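Local coordinates for uncharacterized protein (Parabacteroides distasonis, PDB 4KW2) that is of unknown function but folds as a xylose isomerase-like TIM barrel and may be an isomerase or a related enzyme, at residues G25-T30 against V201-D206; Y50-F55 against L238-Y243. All coordinates share one frame; numbering follows the deposited sequence.

Contact 1 of 2, residues G25-T30 against V201-D206; sequences GIQTWT and VAHLKD
Gln27 reaches across the barrel interior to lay its amide nitrogen over the imidazole of His203. Its CB points toward strand 199-204, and CG stands anti to the carbonyl carbon (chi1 -62°). From there the chain runs extended through CD, which carries the amide to the ring. CB, CG, CD and OE1 have no partner within 4.2 Å in segment 201-206; NE2 does the touching. That atom sits above one face of the imidazole, displaced toward the rim, 3.6 Å from His203 CG and 3.7 Å from His203 CD2. Amide and ring planes are 30° apart, so the two groups are tilted rather than stacked flat. NE2 gives its hydrogen bond to Ser240 O, while His203 NE2 is bonded to Glu52 OE2; the face contact thus joins two groups each held by another partner. At the backbone of Gln27, O is gripped twice, by Thr30 N at 3.0 Å and by Thr30 OG1 at 2.8 Å, which ties the 3-10 turn to the strand end. Strand 238-241 lies between strands 23-27 and 199-204 in the sheet, His203 also packs on Cys175 and Asp177 of strand 172-178, and Ile26 turns outward onto helix 36-46.

Contact 2 of 2, residues Y50-F55 against L238-Y243; sequences YAEAFF and LISIEY
The interior of the parallel eight-stranded barrel is bridged here by side chains from strands 50-53 and 238-241, which are separated in the closed sheet by strand 23-27. The CA atoms of Glu52 and Ser240 are 6.9 Å apart, and both side chains start out toward each other. Ser240 OG donates a hydrogen bond of 2.7 Å to Glu52 OE1. The hydroxyl approaches on the anti side of the carboxylate oxygen and lies 27° out of the carboxylate plane. Glu52 is fully extended, with CG anti to the backbone N (chi1 173°) and chi2 at 176°, which carries the carboxylate into the barrel interior to meet Ser240 OG; CB stays close enough to lie 3.5 Å from Ser240 OG. Nearer the start of the strands the contact turns apolar: Tyr50 CB rests against Leu238 CD1 at 4.3 Å, and Leu238 also packs on Ile93 of strand 91-98. The other carboxylate oxygen, Glu52 OE2, is hydrogen-bonded to Thr122 OG1 and His203 NE2, so the buried acid is held through both of its oxygens. An alanine here removes the whole carboxylate, which would probably leave the Ser240 hydroxyl, Thr122 OG1 and His203 NE2 without their shared partner and the imidazole freer to turn. With three polar partners shared over its two oxygens, the buried carboxylate is held from three strands, which restricts its rotation.

In the fold
Both contacts span the inside of one eight-stranded parallel barrel, their centres about 4 Å apart and close to the centre of the folded chain. Along the sequence the segments alternate, 25-30, 50-55, 201-206 and 238-243, so each contact joins an early strand to a late one. Strand 23-27 neighbours both 50-53 and 238-241, and 199-204 follows on the far side of 238-241, which brings the first two strands and the last two together where the barrel closes. Probable backbone hydrogen bonds, Gln27 N to Ile241 O and Leu204 O to Glu242 N, hold neighbouring strands together, while Gln27-Ser240 and His203-Glu52 bonds join the contacts into one buried polar cluster, probably keeping the barrel interior ordered.

Contact 1 of 2, residues G25-T30 against V201-D206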
loop_
_atom_site.group_PDB
_atom_site.type_symbol
_atom_site.label_atom_id
_atom_site.label_comp_id
_atom_site.label_asym_id
_atom_site.label_seq_id
_atom_site.Cartn_x
_atom_site.Cartn_y
_atom_site.Cartn_z
ATOM N N GLY A 25 -20.125 -0.231 11.637
ATOM C CA GLY A 25 -20.133 -1.554 11.031
ATOM C C GLY A 25 -18.765 -1.974 10.539
ATOM O O GLY A 25 -17.815 -1.184 10.523
ATOM N N ILE A 26 -18.666 -3.231 10.131
ATOM C CA ILE A 26 -17.429 -3.748 9.570
ATOM C C ILE A 26 -17.528 -3.932 8.058
ATOM O O ILE A 26 -18.580 -4.300 7.539
ATOM C CB ILE A 26 -17.040 -5.082 10.232
ATOM C CG1 ILE A 26 -15.587 -5.426 9.905
ATOM C CG2 ILE A 26 -17.972 -6.216 9.810
ATOM C CD1 ILE A 26 -15.080 -6.633 10.652
ATOM N N GLN A 27 -16.428 -3.663 7.359
ATOM C CA GLN A 27 -16.273 -4.113 5.975
ATOM C C GLN A 27 -15.813 -5.556 6.018
ATOM O O GLN A 27 -14.750 -5.857 6.570
ATOM C CB GLN A 27 -15.244 -3.274 5.232
ATOM C CG GLN A 27 -15.614 -1.807 5.116
ATOM C CD GLN A 27 -14.584 -1.015 4.337
ATOM O OE1 GLN A 27 -14.067 -1.485 3.319
ATOM N NE2 GLN A 27 -14.264 0.189 4.823
ATOM N N THR A 28 -16.601 -6.457 5.439
ATOM C CA THR A 28 -16.265 -7.882 5.482
ATOM C C THR A 28 -14.955 -8.174 4.735
ATOM O O THR A 28 -14.315 -9.191 4.985
ATOM C CB THR A 28 -17.410 -8.762 4.942
ATOM O OG1 THR A 28 -17.734 -8.380 3.603
ATOM C CG2 THR A 28 -18.657 -8.614 5.813
ATOM N N TRP A 29 -14.546 -7.277 3.839
ATOM C CA TRP A 29 -13.234 -7.383 3.182
ATOM C C TRP A 29 -12.091 -7.594 4.186
ATOM O O TRP A 29 -11.097 -8.250 3.879
ATOM C CB TRP A 29 -12.953 -6.147 2.315
ATOM C CG TRP A 29 -11.669 -6.268 1.594
ATOM C CD1 TRP A 29 -10.527 -5.578 1.850
ATOM C CD2 TRP A 29 -11.365 -7.173 0.524
ATOM N NE1 TRP A 29 -9.529 -5.985 1.002
ATOM C CE2 TRP A 29 -10.015 -6.966 0.177
ATOM C CE3 TRP A 29 -12.104 -8.134 -0.173
ATOM C CZ2 TRP A 29 -9.386 -7.683 -0.849
ATOM C CZ3 TRP A 29 -11.487 -8.845 -1.184
ATOM C CH2 TRP A 29 -10.133 -8.620 -1.513
ATOM N N THR A 30 -12.245 -7.030 5.377
ATOM C CA THR A 30 -11.317 -7.241 6.486
ATOM C C THR A 30 -10.919 -8.704 6.642
ATOM O O THR A 30 -9.755 -9.016 6.903
ATOM C CB THR A 30 -11.963 -6.752 7.798
ATOM O OG1 THR A 30 -12.225 -5.348 7.692
ATOM C CG2 THR A 30 -11.065 -7.009 9.002
ATOM N N VAL A 201 -22.011 7.198 4.232
ATOM C CA VAL A 201 -21.068 6.186 4.691
ATOM C C VAL A 201 -19.660 6.775 4.778
ATOM O O VAL A 201 -19.233 7.507 3.894
ATOM C CB VAL A 201 -21.058 4.955 3.748
ATOM C CG1 VAL A 201 -20.035 3.916 4.199
ATOM C CG2 VAL A 201 -22.444 4.333 3.672
ATOM N N ALA A 202 -18.948 6.447 5.851
ATOM C CA ALA A 202 -17.541 6.792 5.978
ATOM C C ALA A 202 -16.719 5.511 6.035
ATOM O O ALA A 202 -16.896 4.700 6.934
ATOM C CB ALA A 202 -17.314 7.623 7.227
ATOM N N HIS A 203 -15.825 5.336 5.067
ATOM C CA HIS A 203 -14.897 4.207 5.050
ATOM C C HIS A 203 -13.640 4.523 5.839
ATOM O O HIS A 203 -12.885 5.416 5.475
ATOM C CB HIS A 203 -14.492 3.870 3.615
ATOM C CG HIS A 203 -15.467 3.000 2.899
ATOM N ND1 HIS A 203 -15.199 2.450 1.664
ATOM C CD2 HIS A 203 -16.700 2.564 3.246
ATOM C CE1 HIS A 203 -16.231 1.722 1.277
ATOM N NE2 HIS A 203 -17.155 1.776 2.218
ATOM N N LEU A 204 -13.428 3.791 6.925
ATOM C CA LEU A 204 -12.155 3.795 7.636
ATOM C C LEU A 204 -11.343 2.614 7.155
ATOM O O LEU A 204 -11.711 1.465 7.407
ATOM C CB LEU A 204 -12.364 3.662 9.141
ATOM C CG LEU A 204 -12.391 4.944 9.957
ATOM C CD1 LEU A 204 -13.404 5.917 9.375
ATOM C CD2 LEU A 204 -12.715 4.596 11.401
ATOM N N LYS A 205 -10.248 2.899 6.460
ATOM C CA LYS A 205 -9.337 1.873 5.975
ATOM C C LYS A 205 -8.164 1.749 6.943
ATOM O O LYS A 205 -7.737 2.740 7.529
ATOM C CB LYS A 205 -8.834 2.249 4.582
ATOM C CG LYS A 205 -8.051 1.161 3.869
ATOM C CD LYS A 205 -7.786 1.554 2.419
ATOM C CE LYS A 205 -6.661 0.735 1.799
ATOM N NZ LYS A 205 -6.961 -0.723 1.788
ATOM N N ASP A 206 -7.650 0.533 7.101
ATOM C CA ASP A 206 -6.481 0.266 7.940
ATOM C C ASP A 206 -6.601 0.910 9.316
ATOM O O ASP A 206 -5.722 1.651 9.752
ATOM C CB ASP A 206 -5.200 0.715 7.230
ATOM C CG ASP A 206 -4.881 -0.147 6.021
ATOM O OD1 ASP A 206 -4.935 -1.394 6.143
ATOM O OD2 ASP A 206 -4.583 0.419 4.948
#

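Contact 2 of 2, residues Y50-F55 against L238-Y243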
loop_
_atom_site.group_PDB
_atom_site.type_symbol
_atom_site.label_atom_id
_atom_site.label_comp_id
_atom_site.label_asym_id
_atom_site.label_seq_id
_atom_site.Cartn_x
_atom_site.Cartn_y
_atom_site.Cartn_z
ATOM N N TYR A 50 -23.407 -4.308 12.559
ATOM C CA TYR A 50 -23.646 -3.957 11.151
ATOM C C TYR A 50 -22.517 -4.458 10.260
ATOM O O TYR A 50 -21.384 -4.606 10.712
ATOM C CB TYR A 50 -23.770 -2.441 10.994
ATOM C CG TYR A 50 -24.899 -1.829 11.790
ATOM C CD1 TYR A 50 -26.189 -1.786 11.278
ATOM C CD2 TYR A 50 -24.676 -1.292 13.061
ATOM C CE1 TYR A 50 -27.229 -1.233 12.005
ATOM C CE2 TYR A 50 -25.714 -0.733 13.795
ATOM C CZ TYR A 50 -26.984 -0.707 13.259
ATOM O OH TYR A 50 -28.017 -0.154 13.967
ATOM N N ALA A 51 -22.826 -4.714 8.993
ATOM C CA ALA A 51 -21.814 -5.171 8.047
ATOM C C ALA A 51 -22.010 -4.574 6.654
ATOM O O ALA A 51 -23.135 -4.375 6.208
ATOM C CB ALA A 51 -21.816 -6.686 7.978
ATOM N N GLU A 52 -20.897 -4.253 6.000
ATOM C CA GLU A 52 -20.873 -3.903 4.582
ATOM C C GLU A 52 -20.160 -5.043 3.863
ATOM O O GLU A 52 -18.941 -5.196 3.988
ATOM C CB GLU A 52 -20.135 -2.583 4.348
ATOM C CG GLU A 52 -19.932 -2.242 2.872
ATOM C CD GLU A 52 -19.294 -0.882 2.648
ATOM O OE1 GLU A 52 -19.142 -0.119 3.630
ATOM O OE2 GLU A 52 -18.942 -0.571 1.483
ATOM N N ALA A 53 -20.918 -5.844 3.119
ATOM C CA ALA A 53 -20.375 -7.068 2.547
ATOM C C ALA A 53 -19.984 -6.926 1.075
ATOM O O ALA A 53 -20.724 -6.357 0.268
ATOM C CB ALA A 53 -21.350 -8.214 2.735
ATOM N N PHE A 54 -18.808 -7.454 0.750
ATOM C CA PHE A 54 -18.318 -7.522 -0.616
ATOM C C PHE A 54 -18.690 -8.880 -1.213
ATOM O O PHE A 54 -18.717 -9.902 -0.508
ATOM C CB PHE A 54 -16.795 -7.320 -0.659
ATOM C CG PHE A 54 -16.011 -8.532 -0.228
ATOM C CD1 PHE A 54 -15.776 -8.786 1.120
ATOM C CD2 PHE A 54 -15.538 -9.431 -1.163
ATOM C CE1 PHE A 54 -15.080 -9.916 1.517
ATOM C CE2 PHE A 54 -14.838 -10.561 -0.770
ATOM C CZ PHE A 54 -14.607 -10.802 0.572
ATOM N N PHE A 55 -18.942 -8.888 -2.518
ATOM C CA PHE A 55 -19.372 -10.086 -3.231
ATOM C C PHE A 55 -18.215 -11.036 -3.539
ATOM O O PHE A 55 -17.043 -10.639 -3.579
ATOM C CB PHE A 55 -20.048 -9.696 -4.549
ATOM C CG PHE A 55 -21.492 -9.282 -4.418
ATOM C CD1 PHE A 55 -22.057 -8.955 -3.193
ATOM C CD2 PHE A 55 -22.282 -9.186 -5.556
ATOM C CE1 PHE A 55 -23.386 -8.575 -3.102
ATOM C CE2 PHE A 55 -23.606 -8.805 -5.472
ATOM C CZ PHE A 55 -24.157 -8.490 -4.243
ATOM N N LEU A 238 -23.256 5.646 8.386
ATOM C CA LEU A 238 -22.561 4.425 8.757
ATOM C C LEU A 238 -21.054 4.641 8.708
ATOM O O LEU A 238 -20.518 5.053 7.684
ATOM C CB LEU A 238 -22.972 3.297 7.806
ATOM C CG LEU A 238 -22.239 1.954 7.896
ATOM C CD1 LEU A 238 -22.548 1.256 9.213
ATOM C CD2 LEU A 238 -22.600 1.072 6.711
ATOM N N ILE A 239 -20.378 4.368 9.822
ATOM C CA ILE A 239 -18.922 4.277 9.842
ATOM C C ILE A 239 -18.580 2.823 9.562
ATOM O O ILE A 239 -18.826 1.942 10.389
ATOM C CB ILE A 239 -18.305 4.681 11.196
ATOM C CG1 ILE A 239 -18.757 6.079 11.605
ATOM C CG2 ILE A 239 -16.783 4.645 11.117
ATOM C CD1 ILE A 239 -18.286 6.477 12.989
ATOM N N SER A 240 -18.011 2.583 8.391
ATOM C CA SER A 240 -17.714 1.243 7.942
ATOM C C SER A 240 -16.206 1.020 8.017
ATOM O O SER A 240 -15.441 1.595 7.230
ATOM C CB SER A 240 -18.230 1.065 6.518
ATOM O OG SER A 240 -18.324 -0.302 6.203
ATOM N N ILE A 241 -15.780 0.193 8.966
ATOM C CA ILE A 241 -14.362 0.040 9.249
ATOM C C ILE A 241 -13.735 -1.180 8.567
ATOM O O ILE A 241 -14.356 -2.238 8.418
ATOM C CB ILE A 241 -14.067 0.007 10.769
ATOM C CG1 ILE A 241 -14.487 -1.318 11.407
ATOM C CG2 ILE A 241 -14.763 1.166 11.474
ATOM C CD1 ILE A 241 -13.410 -1.924 12.275
ATOM N N GLU A 242 -12.491 -1.002 8.148
ATOM C CA GLU A 242 -11.675 -2.078 7.623
ATOM C C GLU A 242 -10.366 -2.022 8.395
ATOM O O GLU A 242 -9.918 -0.938 8.789
ATOM C CB GLU A 242 -11.443 -1.861 6.121
ATOM C CG GLU A 242 -10.789 -3.021 5.373
ATOM C CD GLU A 242 -9.266 -3.026 5.429
ATOM O OE1 GLU A 242 -8.638 -1.999 5.782
ATOM O OE2 GLU A 242 -8.691 -4.084 5.109
ATOM N N TYR A 243 -9.763 -3.178 8.632
ATOM C CA TYR A 243 -8.406 -3.217 9.150
ATOM C C TYR A 243 -7.644 -4.411 8.610
ATOM O O TYR A 243 -8.231 -5.336 8.053
ATOM C CB TYR A 243 -8.396 -3.187 10.687
ATOM C CG TYR A 243 -8.926 -4.416 11.407
ATOM C CD1 TYR A 243 -10.270 -4.531 11.737
ATOM C CD2 TYR A 243 -8.069 -5.438 11.808
ATOM C CE1 TYR A 243 -10.753 -5.631 12.426
ATOM C CE2 TYR A 243 -8.544 -6.548 12.493
ATOM C CZ TYR A 243 -9.888 -6.636 12.803
ATOM O OH TYR A 243 -10.362 -7.722 13.496
#